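Local coordinates for uncharacterized protein YjgB (Bacillus subtilis, PDB 4YGT), which is of unknown function but is a putative secreted lipoprotein and the first structural representative of the DUF4309 family, which belongs to the PepSY clan, at residues Phe94-Gly97 with Leu102-Gly105; Phe80-His83 with Thr87-Glu90; Glu110-Gln115 with Tyr133-Gly138. One frame throughout, in Å; residues are numbered along the deposited sequence.

Followed from the N terminus, the three contacts come in series; none crosses another and none lies within another's loop. Interaction 2 comes first: Phe80-His83 and Thr87-Glu90 close the three-residue turn of the hairpin between strands 77-82 and 88-95. The second strand of that hairpin then runs on to interaction 1, where Phe94-Gly97 and Leu102-Gly105 close a four-residue loop beyond its end, about 22 Å away between centres and across the chain's centre. Helix 109-116 follows. Interaction 3 closes the longest loop, the 17 residues between Glu110-Gln115 and Tyr133-Gly138, which include strand 121-124, and sets the helix against the same antiparallel sheet that the other two contacts reach.

Interaction 1 of 3, residues Phe94-Gly97 with Leu102-Gly105; sequences FGTG and LNLG. With EDO (1,2-ethanediol), chain D.
Thr96 and Asn103 are joined by a pair of hydrogen bonds that uses both ends of the asparagine amide. The backbone N of Thr96 donates to Asn103 OD1 at 3.1 Å, and Asn103 ND2 returns a bond to Thr96 OG1 at 3.0 Å. The hydroxyl lies close to the amide plane, whereas the Thr96 N-H arrives from above it, well off the in-plane direction. From the opposite face of the amide comes a third bond, the N-H of Leu104 to the same OD1 at 2.8 Å. Two donors thus grip one buried oxygen while ND2 is held as well, which fixes the rotation of the amide. With a chi1 of 54°, CG of Asn103 sits between its own backbone N and carbonyl carbon, which keeps OD1 within range of the next N-H. Thr96 OG1 also serves the loop between the segments through a hydrogen bond to Val98 O.

The van der Waals part centres on Gly95. Its CA comes to 3.2 Å from Asn103 OD1, on the side where a side chain would have projected, and its positive phi of 72° is one that glycine tolerates readily. Leu104 fills in beside it, with CD1 3.6 Å from Phe94 C and 3.7 Å from Gly95 N. At the outer edge, Gly97 N donates to O1 of an ethanediol at 2.7 Å; this molecule, probably from the crystallisation liquor, is also held by Val98 N and Met73 O.

The contact finishes strand 88-95, where Phe94 and Gly95 still bond to Gly77 and Arg100 reaches back to the carbonyls of Phe94 and Thr96. Leu104 begins a 3-10 segment in the loop that leads to helix 109-116, and its side chain packs onto Tyr93 and onto Ala152 and Val155 of strand 152-159.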
loop_
_atom_site.group_PDB
_atom_site.type_symbol
_atom_site.label_atom_id
_atom_site.label_comp_id
_atom_site.label_asym_id
_atom_site.label_seq_id
_atom_site.Cartn_x
_atom_site.Cartn_y
_atom_site.Cartn_z
ATOM N N PHE A 94 -0.579 -4.875 1.807
ATOM C CA PHE A 94 0.224 -5.760 2.648
ATOM C C PHE A 94 0.826 -6.972 1.927
ATOM O O PHE A 94 1.582 -7.741 2.540
ATOM C CB PHE A 94 -0.643 -6.250 3.796
ATOM C CG PHE A 94 -0.916 -5.164 4.808
ATOM C CD1 PHE A 94 -0.003 -4.891 5.826
ATOM C CD2 PHE A 94 -2.121 -4.467 4.796
ATOM C CE1 PHE A 94 -0.271 -3.901 6.774
ATOM C CE2 PHE A 94 -2.389 -3.488 5.746
ATOM C CZ PHE A 94 -1.473 -3.215 6.733
ATOM N N GLY A 95 0.507 -7.127 0.640
ATOM C CA GLY A 95 0.932 -8.291 -0.122
ATOM C C GLY A 95 0.146 -9.503 0.338
ATOM O O GLY A 95 -0.854 -9.355 1.042
ATOM N N THR A 96 0.607 -10.708 -0.017
ATOM C CA THR A 96 -0.035 -11.971 0.385
ATOM C C THR A 96 0.855 -12.716 1.405
ATOM O O THR A 96 1.997 -12.306 1.670
ATOM C CB THR A 96 -0.341 -12.844 -0.856
ATOM O OG1 THR A 96 0.860 -13.481 -1.300
ATOM C CG2 THR A 96 -0.954 -12.051 -2.008
ATOM N N GLY A 97 0.311 -13.790 1.975
ATOM C CA GLY A 97 1.023 -14.653 2.907
ATOM C C GLY A 97 1.583 -15.837 2.158
ATOM O O GLY A 97 2.733 -16.226 2.390
ATOM N N LEU A 102 6.323 -13.694 -4.995
ATOM C CA LEU A 102 5.648 -13.172 -6.185
ATOM C C LEU A 102 5.139 -11.737 -5.997
ATOM O O LEU A 102 4.758 -11.105 -6.985
ATOM C CB LEU A 102 4.483 -14.081 -6.617
ATOM C CG LEU A 102 4.790 -15.548 -6.891
ATOM C CD1 LEU A 102 3.530 -16.292 -7.221
ATOM C CD2 LEU A 102 5.802 -15.722 -8.019
ATOM N N ASN A 103 5.139 -11.208 -4.757
ATOM C CA ASN A 103 4.726 -9.824 -4.520
ATOM C C ASN A 103 5.716 -9.135 -3.576
ATOM O O ASN A 103 6.881 -9.101 -3.926
ATOM C CB ASN A 103 3.253 -9.683 -4.092
ATOM C CG ASN A 103 2.861 -10.498 -2.908
ATOM O OD1 ASN A 103 3.053 -10.083 -1.766
ATOM N ND2 ASN A 103 2.319 -11.679 -3.162
ATOM N N LEU A 104 5.291 -8.562 -2.428
ATOM C CA LEU A 104 6.145 -7.776 -1.514
ATOM C C LEU A 104 7.387 -8.503 -1.003
ATOM O O LEU A 104 8.374 -7.834 -0.679
ATOM C CB LEU A 104 5.361 -7.215 -0.315
ATOM C CG LEU A 104 4.265 -6.185 -0.646
ATOM C CD1 LEU A 104 3.835 -5.441 0.589
ATOM C CD2 LEU A 104 4.740 -5.178 -1.672
ATOM N N GLY A 105 7.350 -9.838 -0.971
ATOM C CA GLY A 105 8.482 -10.666 -0.567
ATOM C C GLY A 105 9.656 -10.517 -1.516
ATOM O O GLY A 105 10.811 -10.684 -1.114
HETATM C C1 EDO D . -3.146 -15.890 2.322
HETATM O O1 EDO D . -1.898 -15.417 1.790
HETATM C C2 EDO D . -2.999 -16.938 3.458
HETATM O O2 EDO D . -3.303 -16.372 4.735
#

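Interaction 2 of 3, residues Phe80-His83 with Thr87-Glu90; sequences FSYH and TISE
The His83 ring lies flat against Ser89, whose CB sits 3.5 Å from the ring centroid and only 12° off its normal, a CH-pi contact over the face. The same ring is met at its edge by Thr87 OG1, 3.2 Å from CD2 and near the ring plane; that hydroxyl has its own hydrogen bond to Asp85 in the turn. A chi1 of -58°, which puts CG of His83 anti to the carbonyl carbon, lets the imidazole lie across the opposite strand. Beside the ring the backbones are tied by the hydrogen bond from His83 N to Thr87 O at 2.8 Å, the donor almost in line with the carbonyl bond (C=O...N 169°).

Next along, the pairing of this antiparallel hairpin slips by one residue: Ser89 and Glu90 together face Ser81, a classic beta bulge. Ser81 O accepts the N-H of Ser89 at 2.8 Å, from above the carbonyl plane, and a weak bond from Glu90 N at 3.5 Å. In the other direction Ser81 N gives a straight bond to Glu90 O at 3.1 Å. The bulge also brings two hydroxyls together, Ser81 OG and Ser89 OG being hydrogen-bonded at 2.8 Å with either able to donate. CB of Glu90 packs beside Ser81 OG, while its extended side chain leads away to a salt bridge between OE2 and Arg92.

Ile88 occupies the apolar side. Its CD1 reaches CD2 of Phe80 at 4.0 Å, and CG1 approaches CE1 of Tyr82, the isoleucine running at a slant to both aromatic side chains. Val49 of helix 46-53 touches Phe80, Tyr82 and Ile88 alike, and Tyr82 extends past this cluster to bond through OH to Asp67 on the neighbouring strand 67-69.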
loop_
_atom_site.group_PDB
_atom_site.type_symbol
_atom_site.label_atom_id
_atom_site.label_comp_id
_atom_site.label_asym_id
_atom_site.label_seq_id
_atom_site.Cartn_x
_atom_site.Cartn_y
_atom_site.Cartn_z
ATOM N N PHE A 80 -7.337 0.569 5.067
ATOM C CA PHE A 80 -7.879 1.862 4.675
ATOM C C PHE A 80 -8.089 2.724 5.901
ATOM O O PHE A 80 -8.748 2.304 6.836
ATOM C CB PHE A 80 -9.204 1.690 3.926
ATOM C CG PHE A 80 -9.081 0.895 2.651
ATOM C CD1 PHE A 80 -9.155 -0.497 2.669
ATOM C CD2 PHE A 80 -8.883 1.533 1.432
ATOM C CE1 PHE A 80 -9.042 -1.231 1.492
ATOM C CE2 PHE A 80 -8.763 0.794 0.257
ATOM C CZ PHE A 80 -8.843 -0.581 0.298
ATOM N N SER A 81 -7.501 3.906 5.915
ATOM C CA SER A 81 -7.755 4.911 6.949
ATOM C C SER A 81 -8.592 6.009 6.278
ATOM O O SER A 81 -8.578 6.130 5.048
ATOM C CB SER A 81 -6.457 5.439 7.553
ATOM O OG SER A 81 -5.755 6.266 6.642
ATOM N N TYR A 82 -9.353 6.768 7.061
ATOM C CA TYR A 82 -10.253 7.793 6.533
ATOM C C TYR A 82 -10.085 9.162 7.194
ATOM O O TYR A 82 -9.675 9.243 8.356
ATOM C CB TYR A 82 -11.700 7.324 6.736
ATOM C CG TYR A 82 -11.934 5.886 6.316
ATOM C CD1 TYR A 82 -11.981 5.529 4.968
ATOM C CD2 TYR A 82 -12.071 4.873 7.268
ATOM C CE1 TYR A 82 -12.147 4.201 4.577
ATOM C CE2 TYR A 82 -12.246 3.539 6.884
ATOM C CZ TYR A 82 -12.310 3.211 5.538
ATOM O OH TYR A 82 -12.512 1.909 5.138
ATOM N N HIS A 83 -10.459 10.245 6.471
ATOM C CA HIS A 83 -10.501 11.597 7.049
ATOM C C HIS A 83 -11.771 11.697 7.916
ATOM O O HIS A 83 -12.572 10.752 7.949
ATOM C CB HIS A 83 -10.515 12.699 5.964
ATOM C CG HIS A 83 -9.360 12.709 5.010
ATOM N ND1 HIS A 83 -8.122 13.171 5.388
ATOM C CD2 HIS A 83 -9.331 12.413 3.689
ATOM C CE1 HIS A 83 -7.365 13.092 4.304
ATOM N NE2 HIS A 83 -8.052 12.649 3.256
ATOM N N THR A 87 -13.807 10.105 3.795
ATOM C CA THR A 87 -13.160 9.759 2.519
ATOM C C THR A 87 -11.822 9.108 2.858
ATOM O O THR A 87 -11.301 9.326 3.954
ATOM C CB THR A 87 -13.013 10.968 1.574
ATOM O OG1 THR A 87 -12.145 11.934 2.169
ATOM C CG2 THR A 87 -14.343 11.596 1.205
ATOM N N ILE A 88 -11.268 8.303 1.948
ATOM C CA ILE A 88 -10.014 7.582 2.190
ATOM C C ILE A 88 -8.816 8.560 2.384
ATOM O O ILE A 88 -8.528 9.393 1.520
ATOM C CB ILE A 88 -9.744 6.555 1.056
ATOM C CG1 ILE A 88 -10.919 5.529 0.902
ATOM C CG2 ILE A 88 -8.389 5.850 1.245
ATOM C CD1 ILE A 88 -10.775 4.584 -0.339
ATOM N N SER A 89 -8.105 8.432 3.518
ATOM C CA SER A 89 -6.918 9.262 3.744
ATOM C C SER A 89 -5.657 8.502 3.361
ATOM O O SER A 89 -4.703 9.134 2.928
ATOM C CB SER A 89 -6.833 9.769 5.181
ATOM O OG SER A 89 -7.020 8.749 6.141
ATOM N N GLU A 90 -5.653 7.144 3.470
ATOM C CA GLU A 90 -4.476 6.337 3.137
ATOM C C GLU A 90 -4.854 4.924 2.783
ATOM O O GLU A 90 -5.790 4.359 3.366
ATOM C CB GLU A 90 -3.490 6.345 4.323
ATOM C CG GLU A 90 -2.156 5.646 4.096
ATOM C CD GLU A 90 -1.146 5.779 5.219
ATOM O OE1 GLU A 90 -1.244 6.740 6.016
ATOM O OE2 GLU A 90 -0.230 4.931 5.276
#

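Interaction 3 of 3, residues Glu110-Gln115 with Tyr133-Gly138; sequences EVLQKQ and YVYDTG
Leu112 of the helix meets Tyr133 and Tyr135 of the strand, and the apolar contacts come from two parts of one side chain. Its CD1 reaches CB of Tyr133 at 4.0 Å, the two side chains crossing at a slant. Its CB packs 4.1 Å from CE2 of Tyr135. CG of Leu112 is anti to the carbonyl carbon (chi1 -73°), which swings CD1 over to Tyr133; CB, placed by the backbone, meets Tyr135.

The polar end of Tyr135 comes up to the helix backbone. Its OH lies 3.6 Å from Leu112 CB and stands 3.0 Å from Leu112 O without a hydrogen bond being made there; the hydroxyl bonds instead to Gly117 O, just past the last turn of helix 109-116. A phenylalanine in place of Tyr135 would probably keep the ring against Leu112 but leave the Gly117 carbonyl without this partner, letting the end of the helix shift more easily.

Leu112 also touches Val20 of helix 14-27 and Phe144 of strand 140-146, whereas Tyr133 and Tyr135 both pack on Val119. Helix and strand segments approach to 10.9 Å between axes and run within 20° of parallel, geometry characteristic of a helix laid along one face of a beta sheet, with Leu112 and the Tyr135 ring in the layer between.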
loop_
_atom_site.group_PDB
_atom_site.type_symbol
_atom_site.label_atom_id
_atom_site.label_comp_id
_atom_site.label_asym_id
_atom_site.label_seq_id
_atom_site.Cartn_x
_atom_site.Cartn_y
_atom_site.Cartn_z
ATOM N N GLU A 110 16.459 -2.497 -4.182
ATOM C CA GLU A 110 17.188 -2.572 -5.447
ATOM C C GLU A 110 16.214 -2.754 -6.625
ATOM O O GLU A 110 16.438 -2.150 -7.676
ATOM C CB GLU A 110 18.283 -3.672 -5.428
ATOM C CG GLU A 110 17.783 -5.110 -5.468
ATOM C CD GLU A 110 18.540 -6.092 -4.598
ATOM O OE1 GLU A 110 19.728 -6.360 -4.901
ATOM O OE2 GLU A 110 17.934 -6.622 -3.637
ATOM N N VAL A 111 15.124 -3.547 -6.457
ATOM C CA VAL A 111 14.150 -3.703 -7.548
ATOM C C VAL A 111 13.437 -2.358 -7.736
ATOM O O VAL A 111 13.065 -2.033 -8.857
ATOM C CB VAL A 111 13.155 -4.895 -7.436
ATOM C CG1 VAL A 111 13.873 -6.233 -7.272
ATOM C CG2 VAL A 111 12.121 -4.682 -6.347
ATOM N N LEU A 112 13.334 -1.553 -6.653
ATOM C CA LEU A 112 12.752 -0.213 -6.666
ATOM C C LEU A 112 13.619 0.714 -7.498
ATOM O O LEU A 112 13.097 1.582 -8.192
ATOM C CB LEU A 112 12.586 0.341 -5.237
ATOM C CG LEU A 112 11.472 -0.259 -4.369
ATOM C CD1 LEU A 112 11.458 0.387 -3.002
ATOM C CD2 LEU A 112 10.100 -0.086 -5.019
ATOM N N GLN A 113 14.946 0.493 -7.464
ATOM C CA GLN A 113 15.922 1.240 -8.247
ATOM C C GLN A 113 15.833 0.783 -9.723
ATOM O O GLN A 113 15.655 1.632 -10.596
ATOM C CB GLN A 113 17.335 1.059 -7.650
ATOM C CG GLN A 113 18.477 1.792 -8.381
ATOM C CD GLN A 113 18.485 3.292 -8.192
ATOM O OE1 GLN A 113 18.332 3.817 -7.080
ATOM N NE2 GLN A 113 18.721 4.013 -9.278
ATOM N N LYS A 114 15.885 -0.550 -9.993
ATOM C CA LYS A 114 15.810 -1.131 -11.353
ATOM C C LYS A 114 14.476 -0.817 -12.058
ATOM O O LYS A 114 14.426 -0.785 -13.293
ATOM C CB LYS A 114 16.007 -2.665 -11.315
ATOM C CG LYS A 114 16.448 -3.286 -12.655
ATOM C CD LYS A 114 16.625 -4.806 -12.579
ATOM C CE LYS A 114 17.102 -5.416 -13.879
ATOM N NZ LYS A 114 18.552 -5.175 -14.122
ATOM N N GLN A 115 13.408 -0.587 -11.289
ATOM C CA GLN A 115 12.122 -0.339 -11.907
ATOM C C GLN A 115 11.731 1.141 -11.903
ATOM O O GLN A 115 11.295 1.633 -12.944
ATOM C CB GLN A 115 11.020 -1.192 -11.249
ATOM C CG GLN A 115 11.231 -2.711 -11.367
ATOM C CD GLN A 115 11.424 -3.221 -12.778
ATOM O OE1 GLN A 115 10.667 -2.899 -13.707
ATOM N NE2 GLN A 115 12.427 -4.063 -12.958
ATOM N N TYR A 133 10.948 4.008 1.683
ATOM C CA TYR A 133 11.417 4.539 0.398
ATOM C C TYR A 133 10.233 5.251 -0.292
ATOM O O TYR A 133 9.275 4.587 -0.696
ATOM C CB TYR A 133 11.962 3.403 -0.475
ATOM C CG TYR A 133 13.254 2.812 0.034
ATOM C CD1 TYR A 133 13.252 1.806 0.996
ATOM C CD2 TYR A 133 14.484 3.238 -0.461
ATOM C CE1 TYR A 133 14.438 1.233 1.448
ATOM C CE2 TYR A 133 15.681 2.688 -0.002
ATOM C CZ TYR A 133 15.652 1.688 0.960
ATOM O OH TYR A 133 16.809 1.108 1.412
ATOM N N VAL A 134 10.252 6.596 -0.357
ATOM C CA VAL A 134 9.131 7.366 -0.905
ATOM C C VAL A 134 9.369 7.762 -2.361
ATOM O O VAL A 134 10.399 8.351 -2.686
ATOM C CB VAL A 134 8.803 8.620 -0.052
ATOM C CG1 VAL A 134 7.522 9.296 -0.523
ATOM C CG2 VAL A 134 8.715 8.285 1.424
ATOM N N TYR A 135 8.373 7.475 -3.219
ATOM C CA TYR A 135 8.322 7.842 -4.639
ATOM C C TYR A 135 7.168 8.820 -4.868
ATOM O O TYR A 135 6.040 8.487 -4.546
ATOM C CB TYR A 135 8.163 6.587 -5.528
ATOM C CG TYR A 135 9.461 5.831 -5.701
ATOM C CD1 TYR A 135 10.348 6.156 -6.721
ATOM C CD2 TYR A 135 9.819 4.808 -4.825
ATOM C CE1 TYR A 135 11.560 5.481 -6.869
ATOM C CE2 TYR A 135 11.018 4.114 -4.974
ATOM C CZ TYR A 135 11.888 4.453 -5.999
ATOM O OH TYR A 135 13.079 3.775 -6.147
ATOM N N ASP A 136 7.450 10.037 -5.377
ATOM C CA ASP A 136 6.391 11.013 -5.632
ATOM C C ASP A 136 5.652 10.632 -6.911
ATOM O O ASP A 136 6.292 10.280 -7.904
ATOM C CB ASP A 136 6.937 12.444 -5.708
ATOM C CG ASP A 136 7.436 13.025 -4.388
ATOM O OD1 ASP A 136 6.961 12.575 -3.311
ATOM O OD2 ASP A 136 8.229 13.985 -4.431
ATOM N N THR A 137 4.304 10.636 -6.855
ATOM C CA THR A 137 3.418 10.235 -7.960
ATOM C C THR A 137 2.291 11.279 -8.175
ATOM O O THR A 137 1.131 11.072 -7.816
ATOM C CB THR A 137 2.850 8.818 -7.706
ATOM O OG1 THR A 137 2.060 8.843 -6.516
ATOM C CG2 THR A 137 3.939 7.760 -7.584
ATOM N N GLY A 138 2.674 12.402 -8.751
ATOM C CA GLY A 138 1.775 13.515 -9.022
ATOM C C GLY A 138 1.319 14.198 -7.753
ATOM O O GLY A 138 2.135 14.767 -7.023
#